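Local coordinates for NOL1/NOP2/sun family protein (Enterococcus faecium, PDB 3M4X) that probably methylates ribosomal RNA, as a member of the NOL1/NOP2/sun (RsmF-like) methyltransferase family, at residues 164-169 / 217-222; 253-258 / 300-305. One frame throughout, in Å; residues are numbered along the deposited sequence.

Contact 1 of 2, residues 164-169 / 217-222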
loop_
_atom_site.group_PDB
_atom_site.type_symbol
_atom_site.label_atom_id
_atom_site.label_comp_id
_atom_site.label_asym_id
_atom_site.label_seq_id
_atom_site.Cartn_x
_atom_site.Cartn_y
_atom_site.Cartn_z
ATOM N N ALA A 164 1.981 -15.537 7.520
ATOM C CA ALA A 164 0.583 -15.727 7.856
ATOM C C ALA A 164 0.307 -14.921 9.112
ATOM O O ALA A 164 1.184 -14.785 9.973
ATOM C CB ALA A 164 0.290 -17.211 8.108
ATOM N N PRO A 165 -0.908 -14.383 9.232
ATOM C CA PRO A 165 -1.268 -13.560 10.392
ATOM C C PRO A 165 -0.802 -14.133 11.743
ATOM O O PRO A 165 -0.132 -13.427 12.501
ATOM C CB PRO A 165 -2.794 -13.510 10.311
ATOM C CG PRO A 165 -3.075 -13.593 8.850
ATOM C CD PRO A 165 -2.028 -14.528 8.288
ATOM N N ALA A 166 -1.133 -15.389 12.026
ATOM C CA ALA A 166 -0.841 -15.984 13.327
ATOM C C ALA A 166 0.645 -15.954 13.672
ATOM O O ALA A 166 1.023 -15.760 14.824
ATOM C CB ALA A 166 -1.393 -17.428 13.404
ATOM N N GLU A 167 1.488 -16.150 12.670
ATOM C CA GLU A 167 2.929 -16.112 12.873
ATOM C C GLU A 167 3.414 -14.761 13.394
ATOM O O GLU A 167 4.487 -14.667 13.975
ATOM C CB GLU A 167 3.648 -16.467 11.572
ATOM C CG GLU A 167 3.309 -17.865 11.079
ATOM C CD GLU A 167 3.860 -18.164 9.697
ATOM O OE1 GLU A 167 4.149 -17.209 8.946
ATOM O OE2 GLU A 167 3.989 -19.362 9.361
ATOM N N LEU A 168 2.622 -13.716 13.194
ATOM C CA LEU A 168 3.039 -12.366 13.572
ATOM C C LEU A 168 2.727 -12.051 15.028
ATOM O O LEU A 168 3.358 -11.199 15.646
ATOM C CB LEU A 168 2.343 -11.328 12.688
ATOM C CG LEU A 168 2.695 -11.288 11.200
ATOM C CD1 LEU A 168 1.825 -10.267 10.472
ATOM C CD2 LEU A 168 4.182 -10.985 10.983
ATOM N N VAL A 169 1.721 -12.729 15.557
ATOM C CA VAL A 169 1.218 -12.445 16.886
ATOM C C VAL A 169 2.295 -12.431 17.964
ATOM O O VAL A 169 2.383 -11.468 18.724
ATOM C CB VAL A 169 0.111 -13.423 17.269
ATOM C CG1 VAL A 169 -0.314 -13.191 18.705
ATOM C CG2 VAL A 169 -1.053 -13.261 16.313
ATOM N N LEU A 217 -8.907 -12.651 11.573
ATOM C CA LEU A 217 -9.299 -11.623 12.537
ATOM C C LEU A 217 -9.006 -11.962 13.985
ATOM O O LEU A 217 -8.827 -11.065 14.809
ATOM C CB LEU A 217 -10.794 -11.319 12.410
ATOM C CG LEU A 217 -11.230 -10.489 11.210
ATOM C CD1 LEU A 217 -12.740 -10.531 11.121
ATOM C CD2 LEU A 217 -10.715 -9.047 11.367
ATOM N N SER A 218 -9.001 -13.251 14.312
ATOM C CA SER A 218 -8.738 -13.657 15.677
ATOM C C SER A 218 -7.262 -13.421 15.982
ATOM O O SER A 218 -6.884 -13.138 17.124
ATOM C CB SER A 218 -9.153 -15.116 15.915
ATOM O OG SER A 218 -8.385 -16.014 15.133
ATOM N N SER A 219 -6.428 -13.513 14.952
ATOM C CA SER A 219 -5.032 -13.133 15.108
ATOM C C SER A 219 -4.878 -11.615 15.147
ATOM O O SER A 219 -4.147 -11.075 15.984
ATOM C CB SER A 219 -4.185 -13.729 13.995
ATOM O OG SER A 219 -4.078 -15.130 14.140
ATOM N N ALA A 220 -5.573 -10.929 14.239
ATOM C CA ALA A 220 -5.457 -9.477 14.118
ATOM C C ALA A 220 -5.755 -8.801 15.435
ATOM O O ALA A 220 -4.992 -7.948 15.896
ATOM C CB ALA A 220 -6.405 -8.939 13.013
ATOM N N ILE A 221 -6.873 -9.175 16.047
ATOM C CA ILE A 221 -7.316 -8.499 17.259
ATOM C C ILE A 221 -6.295 -8.571 18.395
ATOM O O ILE A 221 -6.205 -7.646 19.218
ATOM C CB ILE A 221 -8.684 -9.007 17.734
ATOM C CG1 ILE A 221 -9.743 -8.649 16.701
ATOM C CG2 ILE A 221 -9.051 -8.377 19.055
ATOM C CD1 ILE A 221 -11.136 -8.744 17.211
ATOM N N LYS A 222 -5.510 -9.646 18.431
ATOM C CA LYS A 222 -4.466 -9.765 19.448
ATOM C C LYS A 222 -3.347 -8.715 19.275
ATOM O O LYS A 222 -2.605 -8.393 20.222
ATOM C CB LYS A 222 -3.876 -11.174 19.453
ATOM C CG LYS A 222 -4.889 -12.270 19.723
ATOM C CD LYS A 222 -4.176 -13.586 19.944
ATOM C CE LYS A 222 -5.051 -14.774 19.599
ATOM N NZ LYS A 222 -4.198 -16.003 19.480
#

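Contact 2 of 2, residues 253-258 / 300-305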
loop_
_atom_site.group_PDB
_atom_site.type_symbol
_atom_site.label_atom_id
_atom_site.label_comp_id
_atom_site.label_asym_id
_atom_site.label_seq_id
_atom_site.Cartn_x
_atom_site.Cartn_y
_atom_site.Cartn_z
ATOM N N TYR A 253 -15.836 -10.020 20.971
ATOM C CA TYR A 253 -14.751 -9.143 21.392
ATOM C C TYR A 253 -15.238 -7.801 21.908
ATOM O O TYR A 253 -16.280 -7.291 21.475
ATOM C CB TYR A 253 -13.794 -8.906 20.236
ATOM C CG TYR A 253 -13.150 -10.155 19.717
ATOM C CD1 TYR A 253 -13.731 -10.878 18.691
ATOM C CD2 TYR A 253 -11.955 -10.611 20.250
ATOM C CE1 TYR A 253 -13.134 -12.022 18.205
ATOM C CE2 TYR A 253 -11.348 -11.760 19.774
ATOM C CZ TYR A 253 -11.939 -12.460 18.747
ATOM O OH TYR A 253 -11.338 -13.597 18.256
ATOM N N PRO A 254 -14.478 -7.211 22.840
ATOM C CA PRO A 254 -14.836 -5.872 23.326
ATOM C C PRO A 254 -14.542 -4.806 22.262
ATOM O O PRO A 254 -13.651 -3.975 22.446
ATOM C CB PRO A 254 -13.922 -5.683 24.551
ATOM C CG PRO A 254 -12.767 -6.620 24.331
ATOM C CD PRO A 254 -13.317 -7.788 23.548
ATOM N N VAL A 255 -15.290 -4.830 21.167
ATOM C CA VAL A 255 -15.108 -3.858 20.087
ATOM C C VAL A 255 -16.388 -3.058 19.808
ATOM O O VAL A 255 -17.493 -3.573 19.935
ATOM C CB VAL A 255 -14.683 -4.542 18.773
ATOM C CG1 VAL A 255 -13.329 -5.217 18.933
ATOM C CG2 VAL A 255 -15.770 -5.553 18.318
ATOM N N THR A 256 -16.226 -1.800 19.414
ATOM C CA THR A 256 -17.357 -0.956 19.076
ATOM C C THR A 256 -17.301 -0.603 17.596
ATOM O O THR A 256 -16.227 -0.350 17.052
ATOM C CB THR A 256 -17.379 0.330 19.912
ATOM O OG1 THR A 256 -16.083 0.929 19.888
ATOM C CG2 THR A 256 -17.750 0.031 21.361
ATOM N N ILE A 257 -18.459 -0.615 16.941
ATOM C CA ILE A 257 -18.552 -0.169 15.558
ATOM C C ILE A 257 -18.463 1.352 15.523
ATOM O O ILE A 257 -19.128 2.046 16.288
ATOM C CB ILE A 257 -19.881 -0.593 14.874
ATOM C CG1 ILE A 257 -20.142 -2.095 15.028
ATOM C CG2 ILE A 257 -19.865 -0.182 13.398
ATOM C CD1 ILE A 257 -21.409 -2.594 14.285
ATOM N N GLU A 258 -17.656 1.871 14.615
ATOM C CA GLU A 258 -17.384 3.292 14.582
ATOM C C GLU A 258 -17.814 3.939 13.259
ATOM O O GLU A 258 -17.915 3.278 12.211
ATOM C CB GLU A 258 -15.887 3.513 14.827
ATOM C CG GLU A 258 -15.569 4.602 15.830
ATOM C CD GLU A 258 -15.795 4.180 17.264
ATOM O OE1 GLU A 258 -15.628 2.985 17.578
ATOM O OE2 GLU A 258 -16.132 5.055 18.086
ATOM N N LEU A 300 -13.675 -0.357 13.501
ATOM C CA LEU A 300 -14.005 -0.683 14.887
ATOM C C LEU A 300 -12.914 -0.233 15.834
ATOM O O LEU A 300 -11.755 -0.133 15.446
ATOM C CB LEU A 300 -14.210 -2.198 15.048
ATOM C CG LEU A 300 -15.318 -2.752 14.146
ATOM C CD1 LEU A 300 -14.719 -3.470 12.931
ATOM C CD2 LEU A 300 -16.243 -3.677 14.942
ATOM N N THR A 301 -13.296 0.026 17.081
ATOM C CA THR A 301 -12.347 0.298 18.134
ATOM C C THR A 301 -12.281 -0.889 19.094
ATOM O O THR A 301 -13.308 -1.424 19.518
ATOM C CB THR A 301 -12.739 1.547 18.924
ATOM O OG1 THR A 301 -12.715 2.695 18.073
ATOM C CG2 THR A 301 -11.774 1.771 20.064
ATOM N N PHE A 302 -11.067 -1.305 19.431
ATOM C CA PHE A 302 -10.859 -2.382 20.393
ATOM C C PHE A 302 -10.641 -1.804 21.795
ATOM O O PHE A 302 -9.831 -0.898 21.970
ATOM C CB PHE A 302 -9.644 -3.208 19.957
ATOM C CG PHE A 302 -9.197 -4.226 20.954
ATOM C CD1 PHE A 302 -9.946 -5.371 21.183
ATOM C CD2 PHE A 302 -8.009 -4.047 21.656
ATOM C CE1 PHE A 302 -9.520 -6.328 22.088
ATOM C CE2 PHE A 302 -7.590 -4.985 22.570
ATOM C CZ PHE A 302 -8.347 -6.133 22.784
ATOM N N HIS A 303 -11.362 -2.326 22.790
ATOM C CA HIS A 303 -11.285 -1.781 24.147
ATOM C C HIS A 303 -10.669 -2.728 25.164
ATOM O O HIS A 303 -10.603 -2.422 26.362
ATOM C CB HIS A 303 -12.669 -1.321 24.609
ATOM C CG HIS A 303 -13.266 -0.278 23.715
ATOM N ND1 HIS A 303 -13.034 1.068 23.888
ATOM C CD2 HIS A 303 -14.044 -0.389 22.613
ATOM C CE1 HIS A 303 -13.663 1.747 22.944
ATOM N NE2 HIS A 303 -14.282 0.884 22.157
ATOM N N GLY A 304 -10.210 -3.878 24.695
ATOM C CA GLY A 304 -9.570 -4.829 25.581
ATOM C C GLY A 304 -8.132 -4.429 25.842
ATOM O O GLY A 304 -7.697 -3.325 25.480
ATOM N N GLN A 305 -7.383 -5.330 26.460
ATOM C CA GLN A 305 -5.984 -5.071 26.772
ATOM C C GLN A 305 -5.212 -6.345 26.482
ATOM O O GLN A 305 -5.214 -7.269 27.297
ATOM C CB GLN A 305 -5.850 -4.703 28.253
ATOM C CG GLN A 305 -5.009 -3.495 28.552
ATOM C CD GLN A 305 -3.533 -3.788 28.465
ATOM O OE1 GLN A 305 -2.989 -3.982 27.374
ATOM N NE2 GLN A 305 -2.867 -3.826 29.620
#

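Contact 1 of 2, residues 164-169 / 217-222
Pro165, Ala166 and Val169, at the start of helix 165-172, face Ser219 and Lys222 near the end of helix 205-222; the two short helical segments run nearly parallel, at 26°, with axes 8.6 Å apart. Ser219 sits at the middle of the contact. Its OG lies anti to its own carbonyl carbon (chi1 -70°) and leans on the backbone of the other helix, 3.4 Å from Ala166 CA. Ser219 CB fits between Pro165 CB and Val169 CG2, each 3.9 Å away. Val169 CG2 also rests against the carbonyl oxygen of Ser219. Its other branch, CG1, anti to the backbone N (chi1 175°), meets Lys222 CD at 4.1 Å. The extended lysine chain crosses the valine obliquely, and its carbons CB and CD do the touching. Leu217, pointing away from segment 164-169, packs on Leu249 of helix 243-252 and on Leu230 and Tyr232 of strand 228-234. In the Rossmann-like domain, helix 165-172 follows strand 158-161 and helix 205-222 comes after strand 176-182. With no directional bond between the two segments, their fit rests on shape: the small side chains of Ala166 and Ser219 let their CA atoms approach to 5.4 Å.

Contact 2 of 2, residues 253-258 / 300-305
Thr256 and Thr301 form the central pair, bonded both ways through their backbones: Thr256 N to Thr301 O at 2.9 Å, and Thr301 N to Thr256 O at 3.0 Å. Their side chains lie side by side and point the same way. Thr256 OG1, set between its backbone N and carbonyl carbon (chi1 48°), meets His303 NE2 in the imidazole plane at 2.9 Å. Either atom could be the donor. Thr301 OG1 donates to Glu258 OE1 at 3.0 Å, from well above the carboxylate plane, and also bonds Gln229 NE2. On the opposite face, Val255 CG2 packs against Leu300 CD2 at 3.9 Å, and Ile257 CG1 touches the same methyl. Val255 CG1 reaches the edge of the Phe302 ring. Gly304 N lies over the centre of that ring, 3.4 Å above its plane, while Pro254 CG packs on both residues. Pro254 centres an inverse gamma turn, and its carbonyl oxygen accepts His303 N at 2.8 Å. Further out, Ile246 and Val250 of helix 243-252 cover Ile257, and Leu249 covers Leu300. Strand 255-258 thus pairs antiparallel with strand 295-302, which itself pairs antiparallel with strand 228-234, extending the central sheet of a Rossmann-like methyltransferase fold.

Overall arrangement
Contact 1 and contact 2 are neighbours in the methyltransferase part of the chain, with centres about 16 Å apart. They follow one another in sequence. Helix 205-222 joins them: Ser219 and Lys222 serve contact 1, while Ser218 and Ile221 reach contact 2. Ile221 CD1 lies 3.5 Å from Tyr253 CG, and Ile221 CG2 lies 3.7 Å from Phe302 CE1. Ser218 CB meets Tyr253 OH at 3.5 Å. Contact 1 is a helix pair at the surface, whereas contact 2 is strand pairing within the sheet. Helix 205-222 thus packs both on helix 165-172 and, through Ser218 and Ile221, on Tyr253 and Phe302 of contact 2.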